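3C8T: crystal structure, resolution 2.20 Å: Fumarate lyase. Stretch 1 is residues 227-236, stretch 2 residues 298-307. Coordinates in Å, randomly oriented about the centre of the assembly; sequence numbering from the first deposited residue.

Stretch 1, residues 227-236: ARDAVAETVQ
Stretch 2, residues 298-307: NHATSMLDAM

Two helices, 229-236 and a second that enters stretch 2 already formed and runs through most of it, pack nearly antiparallel at 165°, with axes 8.5 Å apart at closest approach. No direct hydrogen bond crosses between them; the contact is mainly apolar. CA-CA register pairs are Q236 with A300 (5.0 Å), A232 with M303 (5.0 Å) and R228 with M307 (5.4 Å).

N298 starts stretch 2 out of reach; its O accepts from S302 N at 3.0 Å. H299 (m) touches V235 mostly through backbone: V235 CG1 lies 3.7 Å from H299 C. V235 is t, and its CG1 is also 4.3 Å from A300 CB. Q236 CA lies 4.0 Å from A300 CB. T301 points away.

M303 is the centre. It is m, m, m and points toward stretch 1. Its CB sits 4.0 Å from A232 CB, its CG 3.8 Å from V235 CG2, and its CE 3.6 Å from V231 CG1 (V231 is t). L304 (m, t) starts sideways, but its end comes nearer to stretch 1.

A306 O lies 4.2 Å from R228 CG. M307 is m, t, p; its CG is 3.8 Å from A232 CB and its CE 3.7 Å from D229 CB. A water bridges the backbones here, accepting from R228 N (3.0 Å) and donating to M307 O (2.8 Å).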

# COMPACT_ATOMS: atom_id res chain seq x y z
N ALA A 227 5.22 20.87 5.67
CA ALA A 227 6.40 20.00 5.87
C ALA A 227 6.06 18.96 6.96
O ALA A 227 6.29 19.19 8.17
CB ALA A 227 7.65 20.85 6.28
N ARG A 228 5.52 17.82 6.53
CA ARG A 228 4.80 16.89 7.44
C ARG A 228 5.63 15.67 7.87
O ARG A 228 5.05 14.68 8.34
CB ARG A 228 3.49 16.41 6.75
CG ARG A 228 2.59 17.57 6.18
CD ARG A 228 2.28 18.64 7.24
NE ARG A 228 1.30 18.21 8.25
CZ ARG A 228 0.84 18.97 9.24
NH1 ARG A 228 1.32 20.22 9.41
NH2 ARG A 228 -0.10 18.48 10.06
N ASP A 229 6.95 15.74 7.69
CA ASP A 229 7.81 14.59 7.89
C ASP A 229 7.90 14.11 9.33
O ASP A 229 8.07 12.92 9.58
CB ASP A 229 9.22 14.87 7.33
CG ASP A 229 9.82 16.19 7.86
OD1 ASP A 229 9.33 17.28 7.47
OD2 ASP A 229 10.76 16.14 8.66
N ALA A 230 7.80 15.02 10.30
CA ALA A 230 7.89 14.59 11.68
C ALA A 230 6.63 13.87 12.11
O ALA A 230 6.69 12.95 12.94
CB ALA A 230 8.19 15.75 12.59
N VAL A 231 5.49 14.26 11.52
CA VAL A 231 4.26 13.52 11.79
C VAL A 231 4.23 12.16 11.05
O VAL A 231 3.85 11.14 11.63
CB VAL A 231 2.98 14.33 11.41
CG1 VAL A 231 1.70 13.49 11.73
CG2 VAL A 231 2.98 15.74 12.13
N ALA A 232 4.58 12.16 9.77
CA ALA A 232 4.73 10.91 9.02
C ALA A 232 5.67 9.89 9.69
O ALA A 232 5.32 8.71 9.77
CB ALA A 232 5.18 11.20 7.58
N GLU A 233 6.82 10.35 10.24
CA GLU A 233 7.77 9.42 10.84
C GLU A 233 7.21 8.81 12.10
O GLU A 233 7.53 7.66 12.42
CB GLU A 233 9.16 10.04 11.11
CG GLU A 233 9.24 10.88 12.32
CD GLU A 233 10.65 11.41 12.55
OE1 GLU A 233 10.81 12.65 12.80
OE2 GLU A 233 11.59 10.57 12.47
N THR A 234 6.32 9.53 12.76
CA THR A 234 5.69 8.99 13.97
C THR A 234 4.79 7.81 13.64
O THR A 234 4.82 6.78 14.32
CB THR A 234 4.90 10.07 14.71
OG1 THR A 234 5.81 11.10 15.04
CG2 THR A 234 4.28 9.53 16.01
N VAL A 235 3.99 7.94 12.59
CA VAL A 235 3.12 6.81 12.21
C VAL A 235 3.91 5.64 11.58
O VAL A 235 3.56 4.47 11.75
CB VAL A 235 2.03 7.30 11.28
CG1 VAL A 235 1.08 6.15 10.87
CG2 VAL A 235 1.27 8.46 11.98
N GLN A 236 4.96 5.97 10.82
CA GLN A 236 5.88 4.97 10.30
C GLN A 236 6.45 4.15 11.44
O GLN A 236 6.52 2.93 11.32
CB GLN A 236 7.01 5.59 9.49
CG GLN A 236 6.63 6.12 8.11
CD GLN A 236 7.88 6.25 7.20
OE1 GLN A 236 7.93 5.65 6.12
NE2 GLN A 236 8.89 7.01 7.65
N ASN A 298 -1.10 0.43 6.70
CA ASN A 298 -1.91 1.28 5.80
C ASN A 298 -1.94 2.73 6.28
O ASN A 298 -1.86 3.64 5.48
CB ASN A 298 -3.35 0.77 5.74
CG ASN A 298 -3.51 -0.42 4.81
OD1 ASN A 298 -2.54 -0.90 4.15
ND2 ASN A 298 -4.74 -0.92 4.73
N HIS A 299 -2.07 2.95 7.59
CA HIS A 299 -1.99 4.35 8.07
C HIS A 299 -0.61 4.98 7.77
O HIS A 299 -0.53 6.17 7.50
CB HIS A 299 -2.41 4.49 9.55
CG HIS A 299 -3.85 4.08 9.80
ND1 HIS A 299 -4.92 4.65 9.14
CD2 HIS A 299 -4.37 3.13 10.61
CE1 HIS A 299 -6.04 4.08 9.54
NE2 HIS A 299 -5.74 3.15 10.43
N ALA A 300 0.47 4.20 7.79
CA ALA A 300 1.81 4.75 7.45
C ALA A 300 1.88 5.13 5.98
O ALA A 300 2.34 6.20 5.62
CB ALA A 300 2.98 3.78 7.85
N THR A 301 1.41 4.23 5.12
CA THR A 301 1.22 4.50 3.70
C THR A 301 0.48 5.82 3.42
O THR A 301 0.99 6.63 2.65
CB THR A 301 0.53 3.31 3.03
OG1 THR A 301 1.31 2.15 3.34
CG2 THR A 301 0.48 3.46 1.51
N SER A 302 -0.67 6.04 4.07
CA SER A 302 -1.40 7.32 3.95
C SER A 302 -0.57 8.52 4.35
O SER A 302 -0.70 9.57 3.75
CB SER A 302 -2.66 7.35 4.84
OG SER A 302 -3.65 6.42 4.46
N MET A 303 0.25 8.38 5.39
CA MET A 303 1.10 9.50 5.82
C MET A 303 2.17 9.85 4.78
O MET A 303 2.46 11.00 4.56
CB MET A 303 1.72 9.28 7.24
CG MET A 303 0.70 9.52 8.39
SD MET A 303 -0.13 11.16 8.41
CE MET A 303 1.26 12.25 8.37
N LEU A 304 2.73 8.84 4.12
CA LEU A 304 3.65 9.10 3.01
C LEU A 304 2.96 9.84 1.85
O LEU A 304 3.57 10.69 1.23
CB LEU A 304 4.32 7.78 2.55
CG LEU A 304 5.27 7.17 3.62
CD1 LEU A 304 5.72 5.79 3.26
CD2 LEU A 304 6.48 8.06 3.87
N ASP A 305 1.69 9.53 1.60
CA ASP A 305 0.89 10.29 0.64
C ASP A 305 0.61 11.73 1.12
O ASP A 305 0.70 12.67 0.36
CB ASP A 305 -0.43 9.57 0.32
CG ASP A 305 -0.23 8.21 -0.41
OD1 ASP A 305 0.66 8.11 -1.29
OD2 ASP A 305 -0.99 7.24 -0.13
N ALA A 306 0.28 11.89 2.40
CA ALA A 306 -0.04 13.18 2.99
C ALA A 306 1.14 14.17 2.97
O ALA A 306 0.94 15.40 3.05
CB ALA A 306 -0.54 12.99 4.45
N MET A 307 2.35 13.64 2.88
CA MET A 307 3.57 14.44 2.77
C MET A 307 3.64 15.25 1.50
O MET A 307 4.31 16.29 1.47
CB MET A 307 4.82 13.54 2.81
CG MET A 307 5.14 12.99 4.18
SD MET A 307 6.70 12.11 4.14
CE MET A 307 7.75 13.56 4.16
O HOH W 1 5.79 17.36 3.59